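Local coordinates for protein porin B (PDB 4GEY) that forms an outer-membrane beta-barrel channel for carbohydrate uptake, probably of glucose and related sugars, at residues Asp346-Gly351 / Leu394-His399. The protein carries 2 engineered substitutions. Residues are numbered along the deposited sequence; the frame is centred on the assembly and turned at random.
Sequences DDIGFG and LYYGFH. With C8E ((hydroxyethyloxy)tri(ethyloxy)octane), chain D; C8E ((hydroxyethyloxy)tri(ethyloxy)octane), chain E.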
loop_
_atom_site.group_PDB
_atom_site.type_symbol
_atom_site.label_atom_id
_atom_site.label_comp_id
_atom_site.label_asym_id
_atom_site.label_seq_id
_atom_site.Cartn_x
_atom_site.Cartn_y
_atom_site.Cartn_z
ATOM N N ASP A 346 23.768 -0.266 -1.246
ATOM C CA ASP A 346 22.958 -0.924 -0.218
ATOM C C ASP A 346 22.172 0.098 0.596
ATOM O O ASP A 346 22.540 1.270 0.656
ATOM C CB ASP A 346 23.831 -1.740 0.737
ATOM C CG ASP A 346 24.274 -3.070 0.147
ATOM O OD1 ASP A 346 23.889 -3.388 -1.000
ATOM O OD2 ASP A 346 25.004 -3.799 0.848
ATOM N N ASP A 347 21.093 -0.336 1.233
ATOM C CA ASP A 347 20.337 0.576 2.089
ATOM C C ASP A 347 19.934 -0.018 3.442
ATOM O O ASP A 347 19.823 -1.241 3.611
ATOM C CB ASP A 347 19.158 1.229 1.346
ATOM C CG ASP A 347 18.066 0.243 0.961
ATOM O OD1 ASP A 347 18.374 -0.952 0.755
ATOM O OD2 ASP A 347 16.888 0.668 0.847
ATOM N N ILE A 348 19.786 0.869 4.421
ATOM C CA ILE A 348 19.349 0.482 5.752
ATOM C C ILE A 348 18.045 1.195 6.056
ATOM O O ILE A 348 17.984 2.415 5.990
ATOM C CB ILE A 348 20.375 0.886 6.803
ATOM C CG1 ILE A 348 21.690 0.172 6.550
ATOM C CG2 ILE A 348 19.879 0.508 8.179
ATOM C CD1 ILE A 348 22.768 0.541 7.511
ATOM N N GLY A 349 16.998 0.444 6.379
ATOM C CA GLY A 349 15.719 1.053 6.685
ATOM C C GLY A 349 15.276 0.859 8.123
ATOM O O GLY A 349 15.554 -0.177 8.734
ATOM N N PHE A 350 14.589 1.861 8.668
ATOM C CA PHE A 350 13.896 1.703 9.935
ATOM C C PHE A 350 12.622 2.532 9.974
ATOM O O PHE A 350 12.635 3.709 9.619
ATOM C CB PHE A 350 14.782 2.087 11.101
ATOM C CG PHE A 350 14.054 2.110 12.397
ATOM C CD1 PHE A 350 13.678 0.926 13.003
ATOM C CD2 PHE A 350 13.710 3.309 12.995
ATOM C CE1 PHE A 350 12.979 0.935 14.192
ATOM C CE2 PHE A 350 13.021 3.327 14.181
ATOM C CZ PHE A 350 12.650 2.137 14.784
ATOM N N GLY A 351 11.525 1.921 10.414
ATOM C CA GLY A 351 10.246 2.598 10.454
ATOM C C GLY A 351 9.385 2.216 11.641
ATOM O O GLY A 351 9.386 1.069 12.079
ATOM N N LEU A 394 13.142 -3.007 10.804
ATOM C CA LEU A 394 14.508 -2.625 10.489
ATOM C C LEU A 394 14.980 -3.573 9.387
ATOM O O LEU A 394 14.831 -4.793 9.513
ATOM C CB LEU A 394 15.389 -2.735 11.726
ATOM C CG LEU A 394 16.889 -2.829 11.468
ATOM C CD1 LEU A 394 17.386 -1.528 10.863
ATOM C CD2 LEU A 394 17.666 -3.204 12.748
ATOM N N TYR A 395 15.512 -3.025 8.297
ATOM C CA TYR A 395 15.962 -3.881 7.210
ATOM C C TYR A 395 17.332 -3.507 6.665
ATOM O O TYR A 395 17.848 -2.423 6.936
ATOM C CB TYR A 395 14.913 -3.966 6.083
ATOM C CG TYR A 395 14.794 -2.757 5.150
ATOM C CD1 TYR A 395 15.796 -2.451 4.239
ATOM C CD2 TYR A 395 13.657 -1.973 5.140
ATOM C CE1 TYR A 395 15.692 -1.395 3.392
ATOM C CE2 TYR A 395 13.537 -0.899 4.278
ATOM C CZ TYR A 395 14.564 -0.615 3.407
ATOM O OH TYR A 395 14.484 0.454 2.535
ATOM N N TYR A 396 17.908 -4.419 5.885
ATOM C CA TYR A 396 19.153 -4.153 5.165
ATOM C C TYR A 396 18.988 -4.665 3.732
ATOM O O TYR A 396 18.704 -5.842 3.517
ATOM C CB TYR A 396 20.364 -4.818 5.847
ATOM C CG TYR A 396 21.674 -4.430 5.191
ATOM C CD1 TYR A 396 22.049 -4.976 3.963
ATOM C CD2 TYR A 396 22.530 -3.494 5.779
ATOM C CE1 TYR A 396 23.235 -4.599 3.338
ATOM C CE2 TYR A 396 23.725 -3.115 5.163
ATOM C CZ TYR A 396 24.061 -3.670 3.943
ATOM O OH TYR A 396 25.219 -3.316 3.310
ATOM N N GLY A 397 19.174 -3.787 2.753
ATOM C CA GLY A 397 19.010 -4.174 1.363
ATOM C C GLY A 397 20.332 -4.425 0.662
ATOM O O GLY A 397 21.105 -3.489 0.476
ATOM N N PHE A 398 20.612 -5.674 0.282
ATOM C CA PHE A 398 21.810 -5.943 -0.511
ATOM C C PHE A 398 21.474 -5.682 -1.960
ATOM O O PHE A 398 20.517 -6.244 -2.500
ATOM C CB PHE A 398 22.308 -7.390 -0.386
ATOM C CG PHE A 398 22.657 -7.807 1.011
ATOM C CD1 PHE A 398 23.940 -7.626 1.505
ATOM C CD2 PHE A 398 21.702 -8.415 1.832
ATOM C CE1 PHE A 398 24.266 -8.034 2.806
ATOM C CE2 PHE A 398 22.019 -8.825 3.126
ATOM C CZ PHE A 398 23.299 -8.635 3.612
ATOM N N HIS A 399 22.250 -4.815 -2.587
ATOM C CA HIS A 399 22.125 -4.600 -4.017
ATOM C C HIS A 399 22.982 -5.658 -4.714
ATOM O O HIS A 399 24.155 -5.427 -4.988
ATOM C CB HIS A 399 22.586 -3.187 -4.385
ATOM C CG HIS A 399 22.493 -2.888 -5.844
ATOM N ND1 HIS A 399 23.409 -3.366 -6.761
ATOM C CD2 HIS A 399 21.595 -2.165 -6.552
ATOM C CE1 HIS A 399 23.075 -2.951 -7.968
ATOM N NE2 HIS A 399 21.973 -2.225 -7.871
HETATM C C1 C8E D . 16.319 -12.706 7.724
HETATM C C2 C8E D . 16.051 -12.339 9.181
HETATM C C3 C8E D . 17.296 -11.735 9.825
HETATM C C4 C8E D . 16.992 -10.324 10.321
HETATM C C5 C8E D . 17.620 -9.240 9.436
HETATM C C6 C8E D . 18.445 -8.222 10.228
HETATM C C7 C8E D . 18.381 -6.824 9.616
HETATM C C8 C8E D . 18.830 -5.772 10.625
HETATM O O9 C8E D . 20.179 -5.367 10.434
HETATM C C10 C8E D . 20.346 -3.983 10.158
HETATM C C11 C8E D . 21.665 -3.443 10.733
HETATM O O12 C8E D . 22.811 -4.161 10.296
HETATM C C13 C8E D . 23.948 -3.320 10.104
HETATM C C14 C8E D . 24.962 -3.917 9.114
HETATM O O15 C8E D . 26.282 -3.467 9.381
HETATM C C16 C8E D . 26.928 -2.885 8.260
HETATM C C17 C8E D . 28.185 -3.653 7.841
HETATM O O18 C8E D . 28.794 -3.041 6.710
HETATM C C19 C8E D . 30.097 -2.528 6.927
HETATM C C20 C8E D . 30.863 -2.563 5.606
HETATM O O21 C8E D . 32.224 -2.887 5.794
HETATM C C10 C8E E . 31.944 -5.611 4.220
HETATM C C11 C8E E . 30.977 -6.583 3.547
HETATM O O12 C8E E . 29.641 -6.143 3.669
HETATM C C13 C8E E . 29.172 -6.160 5.005
HETATM C C14 C8E E . 27.849 -6.917 5.119
HETATM O O15 C8E E . 26.848 -6.033 5.581
HETATM C C16 C8E E . 26.201 -6.458 6.767
HETATM C C17 C8E E . 25.163 -7.550 6.501
HETATM O O18 C8E E . 24.102 -7.434 7.433
HETATM C C19 C8E E . 22.880 -7.959 6.964
HETATM C C20 C8E E . 22.117 -8.570 8.132
HETATM O O21 C8E E . 22.054 -9.971 7.986
#
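Asp-346, just before its strand, binds Tyr-396 and His-399 of the neighbouring segment through its carboxylate. His-399 N lies 2.7 Å from Asp-346 OD1, on the syn side but tilted out of the carboxylate plane (N-H...O 171°). Asp-346 OD2 takes the hydroxyl of Tyr-396 on its anti lone pair, 2.5 Å from OH. The carboxylate plane stands 83° to the Tyr-396 ring. Arg-343 adds a salt bridge to OD1, which thus has two partners.

Two backbone hydrogen-bonded pairs follow. Gly-397 N gives a bond of 2.8 Å to Asp-347 O, and Asp-347 N returns a longer one to Gly-397 O. Gly-349 and Tyr-395 exchange N-H and C=O in the same way. Ile-348 and Phe-350 make backbone bonds to Tyr-336 and Leu-334, and Leu-394 to Leu-410, on the flanking strands.

Tyr-395 CG lies between its backbone N and carbonyl carbon (chi1 76°), and the ring lies over Gly-349. Gly-349 CA sits 3.8 Å from the ring centroid, a CH-pi contact. Tyr-395 OH reaches Asp-347 OD2 at 2.9 Å, from above the carboxylate plane. Asp-347 OD1 has a long, weak ion pair with Arg-407.

The other face carries Ile-348, Phe-350, Leu-394 and Tyr-396. Ile-348 CG1 packs on Tyr-396 CD2 at 3.8 Å. One C8E detergent packs on Leu-394 CD2; a second lies against Phe-398 CZ and over one face of the Tyr-396 ring. Antiparallel neighbours with a detergent-coated outside and polar groups on the other face are typical of a porin beta-barrel wall, here of the OprB family.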